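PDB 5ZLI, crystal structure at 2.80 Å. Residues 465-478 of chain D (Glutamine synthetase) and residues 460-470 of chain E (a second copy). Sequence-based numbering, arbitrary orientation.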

# COMPACT_ATOMS: atom_id res chain seq x y z
N PRO D 465 21.44 15.80 34.02
CA PRO D 465 20.89 15.32 32.74
C PRO D 465 20.81 16.40 31.68
O PRO D 465 21.10 16.14 30.50
CB PRO D 465 19.49 14.82 33.11
CG PRO D 465 19.61 14.48 34.57
CD PRO D 465 20.49 15.55 35.13
N TRP D 466 20.41 17.61 32.05
CA TRP D 466 20.36 18.67 31.05
C TRP D 466 21.77 19.09 30.66
O TRP D 466 22.06 19.32 29.48
CB TRP D 466 19.52 19.83 31.58
CG TRP D 466 19.48 20.99 30.69
CD1 TRP D 466 18.97 21.04 29.43
CD2 TRP D 466 19.98 22.31 30.98
NE1 TRP D 466 19.13 22.31 28.91
CE2 TRP D 466 19.74 23.11 29.84
CE3 TRP D 466 20.60 22.88 32.10
CZ2 TRP D 466 20.10 24.45 29.78
CZ3 TRP D 466 20.97 24.22 32.03
CH2 TRP D 466 20.71 24.99 30.88
N GLU D 467 22.68 19.10 31.63
CA GLU D 467 24.07 19.45 31.32
C GLU D 467 24.81 18.36 30.54
O GLU D 467 25.95 18.60 30.11
CB GLU D 467 24.82 19.78 32.62
CG GLU D 467 24.88 21.30 32.97
CD GLU D 467 25.49 21.59 34.34
OE1 GLU D 467 25.72 22.80 34.64
OE2 GLU D 467 25.79 20.63 35.09
N SER D 468 24.20 17.19 30.32
CA SER D 468 24.93 16.05 29.79
C SER D 468 24.33 15.34 28.58
O SER D 468 25.03 14.49 28.01
CB SER D 468 25.14 15.02 30.90
OG SER D 468 23.91 14.35 31.20
N LYS D 469 23.07 15.58 28.20
CA LYS D 469 22.45 14.96 27.02
C LYS D 469 22.46 15.96 25.87
O LYS D 469 21.82 17.01 26.00
CB LYS D 469 21.02 14.56 27.31
CG LYS D 469 20.85 13.52 28.38
CD LYS D 469 19.36 13.32 28.69
CE LYS D 469 19.16 12.31 29.81
NZ LYS D 469 19.67 10.92 29.52
N PRO D 470 23.10 15.68 24.74
CA PRO D 470 23.26 16.73 23.72
C PRO D 470 21.89 17.21 23.28
O PRO D 470 20.92 16.45 23.31
CB PRO D 470 24.02 16.04 22.59
CG PRO D 470 24.62 14.78 23.23
CD PRO D 470 23.63 14.39 24.29
N HIS D 471 21.83 18.46 22.85
CA HIS D 471 20.56 19.10 22.56
C HIS D 471 20.35 19.21 21.06
O HIS D 471 21.27 19.64 20.34
CB HIS D 471 20.53 20.50 23.18
CG HIS D 471 19.16 21.13 23.15
ND1 HIS D 471 18.52 21.50 21.99
CD2 HIS D 471 18.29 21.38 24.16
CE1 HIS D 471 17.33 21.98 22.28
NE2 HIS D 471 17.16 21.92 23.59
N PRO D 472 19.16 18.87 20.54
CA PRO D 472 18.95 18.93 19.08
C PRO D 472 19.33 20.25 18.43
O PRO D 472 19.64 20.25 17.24
CB PRO D 472 17.43 18.68 18.94
CG PRO D 472 16.87 18.85 20.28
CD PRO D 472 17.95 18.44 21.25
N PHE D 473 19.37 21.36 19.16
CA PHE D 473 19.76 22.60 18.51
C PHE D 473 21.25 22.69 18.26
O PHE D 473 21.68 23.41 17.35
CB PHE D 473 19.39 23.82 19.32
CG PHE D 473 19.69 25.09 18.60
CD1 PHE D 473 18.88 25.51 17.55
CD2 PHE D 473 20.83 25.81 18.90
CE1 PHE D 473 19.17 26.70 16.85
CE2 PHE D 473 21.14 26.99 18.21
CZ PHE D 473 20.30 27.44 17.18
N GLU D 474 22.05 22.01 19.09
CA GLU D 474 23.48 21.96 18.87
C GLU D 474 23.82 21.34 17.52
O GLU D 474 24.89 21.62 16.95
CB GLU D 474 24.09 21.22 20.06
CG GLU D 474 23.70 21.87 21.43
CD GLU D 474 24.15 21.07 22.68
OE1 GLU D 474 24.57 21.73 23.66
OE2 GLU D 474 24.12 19.82 22.72
N PHE D 475 22.92 20.52 16.97
CA PHE D 475 23.12 20.00 15.63
C PHE D 475 22.90 21.08 14.58
O PHE D 475 23.51 21.03 13.51
CB PHE D 475 22.21 18.79 15.41
CG PHE D 475 22.62 17.62 16.25
CD1 PHE D 475 22.24 17.53 17.58
CD2 PHE D 475 23.52 16.69 15.75
CE1 PHE D 475 22.67 16.49 18.37
CE2 PHE D 475 23.95 15.64 16.53
CZ PHE D 475 23.53 15.55 17.85
N ILE D 476 22.07 22.06 14.86
CA ILE D 476 21.98 23.18 13.93
C ILE D 476 23.24 24.04 14.02
O ILE D 476 23.76 24.48 12.99
CB ILE D 476 20.68 23.95 14.19
CG1 ILE D 476 19.51 23.07 13.74
CG2 ILE D 476 20.68 25.31 13.51
CD1 ILE D 476 18.20 23.46 14.30
N THR D 477 23.78 24.25 15.21
CA THR D 477 24.92 25.15 15.32
C THR D 477 26.24 24.46 15.02
O THR D 477 27.06 24.98 14.24
CB THR D 477 24.98 25.77 16.70
OG1 THR D 477 24.48 24.82 17.64
CG2 THR D 477 24.19 27.05 16.74
N THR D 478 26.48 23.30 15.64
CA THR D 478 27.83 22.77 15.79
C THR D 478 28.12 21.59 14.88
O THR D 478 29.29 21.31 14.65
CB THR D 478 28.09 22.34 17.26
OG1 THR D 478 27.63 23.35 18.15
CG2 THR D 478 29.58 22.12 17.53
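Chain E 460-470: NAEVFPWESKP

Chain E lies on chain D as a helix running nearly antiparallel to the short helix Pro D472 to Thr D477. The chain E helix enters from earlier in the chain, makes a wider pi-type turn at Asn E460 to Val E463 and kinks at Pro E465, whose ring nitrogen has no hydrogen to give to the turn before. It continues through Trp E466 before Lys E469 and Pro E470 follow in extended conformation. The axes of the two helices come within 10.4 Å at a crossing angle of 161°, so that Phe D473 is level with Trp E466 (CA to CA 7.5 Å) and Thr D477, one turn on, with Glu E462 (CA to CA 7.5 Å). The two stretches together bury 605 Å².

Trp E466 carries the largest share, 143 Å². Its CA-to-CB bond points sideways, but with chi1 in t and chi2 at 58° the indole reaches in to meet Trp D466, the same residue of the other copy, in a nearly identical rotamer (chi1 t, chi2 63°). The six-membered rings form an offset stack, centroids 3.7 Å apart and planes only 10° from parallel; Trp D466 CZ2 lies 3.2 Å from Trp E466 CE2. The overlap brings Trp D466 NE1 within 3.2 Å of Trp E466 NE1, but both are donors and no hydrogen bond joins them. On the opposite face of the Trp E466 ring lies the carboxylate of Glu D474, OE1 being 4.4 Å from Trp E466 CD1. At the ring's edge, Glu D467 CG stands 4.3 Å from Trp E466 CH2 and His D471 CD2 stands 3.9 Å from Trp E466 CD1.

His D471 is the polar anchor, its CA-to-CB bond directed toward chain E. From the N-cap position, His D471 ND1 accepts from Phe D473 N at 3.0 Å, which leaves NE2 as the donor. His D471 NE2 gives a bifurcated hydrogen bond to two successive carbonyls, Lys E469 O at 3.0 Å and Pro E470 O at 3.1 Å; the angles of 138° and 135° at the hydrogen show that it is shared almost evenly. The backbone of His D471 is held as well, its N donating to Glu D474 OE2 at 2.7 Å, so the carboxylate beside Trp E466 also steadies the start of the helix.

The CA-to-CB bond of Phe D473 (chi1 t) is also directed toward chain E. Lys E469 crosses one face of its ring in a CH-pi contact, with Lys E469 CE 3.9 Å from the ring centroid and 3.5 Å from Phe D473 CD1, while the lysine's NZ is hydrogen-bonded elsewhere in the structure. Phe D473 CE2 packs 3.8 Å from Pro E465 CB, and the same CE2 lies 3.7 Å from Ala E461 O, which sits at the ring edge. One turn on, Thr D477 extends the contact: its CG2 is 3.8 Å from Ala E461 O, while its OG1 donates back to Phe D473 O at 3.1 Å.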

# COMPACT_ATOMS: atom_id res chain seq x y z
N ASN E 460 24.54 34.87 22.09
CA ASN E 460 23.33 34.77 21.28
C ASN E 460 23.30 33.50 20.44
O ASN E 460 22.21 32.98 20.17
CB ASN E 460 23.19 35.97 20.35
CG ASN E 460 22.95 37.26 21.09
OD1 ASN E 460 21.96 37.42 21.81
ND2 ASN E 460 23.84 38.21 20.86
N ALA E 461 24.46 33.01 20.00
CA ALA E 461 24.43 31.85 19.11
C ALA E 461 24.19 30.55 19.87
O ALA E 461 23.42 29.70 19.40
CB ALA E 461 25.74 31.78 18.32
N GLU E 462 24.81 30.37 21.03
CA GLU E 462 24.73 29.08 21.71
C GLU E 462 24.04 29.14 23.05
O GLU E 462 23.15 28.32 23.32
CB GLU E 462 26.10 28.42 21.87
CG GLU E 462 26.59 27.73 20.60
CD GLU E 462 27.63 28.52 19.87
OE1 GLU E 462 28.01 29.57 20.41
OE2 GLU E 462 28.03 28.11 18.76
N VAL E 463 24.38 30.10 23.90
CA VAL E 463 23.92 30.00 25.28
C VAL E 463 22.42 30.27 25.35
O VAL E 463 21.64 29.34 25.61
CB VAL E 463 24.73 30.93 26.19
CG1 VAL E 463 24.23 30.81 27.63
CG2 VAL E 463 26.22 30.58 26.09
N PHE E 464 21.99 31.49 25.02
CA PHE E 464 20.56 31.79 25.10
C PHE E 464 19.70 30.83 24.30
O PHE E 464 18.63 30.44 24.80
CB PHE E 464 20.29 33.26 24.72
CG PHE E 464 20.92 34.27 25.67
CD1 PHE E 464 20.22 34.72 26.79
CD2 PHE E 464 22.20 34.76 25.44
CE1 PHE E 464 20.81 35.65 27.68
CE2 PHE E 464 22.78 35.69 26.32
CZ PHE E 464 22.09 36.13 27.44
N PRO E 465 20.10 30.34 23.12
CA PRO E 465 19.27 29.30 22.49
C PRO E 465 19.15 28.07 23.36
O PRO E 465 18.04 27.53 23.51
CB PRO E 465 20.01 29.01 21.17
CG PRO E 465 20.71 30.28 20.87
CD PRO E 465 21.18 30.78 22.22
N TRP E 466 20.24 27.66 23.99
CA TRP E 466 20.17 26.50 24.85
C TRP E 466 19.36 26.81 26.11
O TRP E 466 18.58 25.97 26.57
CB TRP E 466 21.60 26.02 25.16
CG TRP E 466 21.68 24.78 26.01
CD1 TRP E 466 21.13 23.58 25.72
CD2 TRP E 466 22.42 24.61 27.22
NE1 TRP E 466 21.42 22.68 26.71
CE2 TRP E 466 22.22 23.28 27.64
CE3 TRP E 466 23.21 25.45 28.01
CZ2 TRP E 466 22.79 22.76 28.83
CZ3 TRP E 466 23.78 24.93 29.20
CH2 TRP E 466 23.56 23.60 29.59
N GLU E 467 19.46 28.03 26.63
CA GLU E 467 18.70 28.34 27.84
C GLU E 467 17.21 28.48 27.57
O GLU E 467 16.44 28.62 28.53
CB GLU E 467 19.23 29.63 28.47
CG GLU E 467 20.40 29.42 29.44
CD GLU E 467 21.04 30.74 29.91
OE1 GLU E 467 20.52 31.82 29.53
OE2 GLU E 467 22.12 30.68 30.58
N SER E 468 16.78 28.48 26.30
CA SER E 468 15.40 28.84 25.97
C SER E 468 14.64 27.86 25.08
O SER E 468 13.42 27.99 24.99
CB SER E 468 15.37 30.22 25.30
OG SER E 468 15.80 30.14 23.94
N LYS E 469 15.31 26.90 24.41
CA LYS E 469 14.58 25.91 23.62
C LYS E 469 14.47 24.64 24.45
O LYS E 469 15.50 24.05 24.80
CB LYS E 469 15.31 25.62 22.32
CG LYS E 469 15.45 26.81 21.39
CD LYS E 469 16.39 26.46 20.22
CE LYS E 469 16.65 27.63 19.26
NZ LYS E 469 15.43 28.13 18.55
N PRO E 470 13.26 24.17 24.78
CA PRO E 470 13.14 23.08 25.75
C PRO E 470 13.89 21.84 25.28
O PRO E 470 14.15 21.64 24.10
CB PRO E 470 11.62 22.83 25.84
CG PRO E 470 10.97 24.07 25.23
CD PRO E 470 11.96 24.53 24.18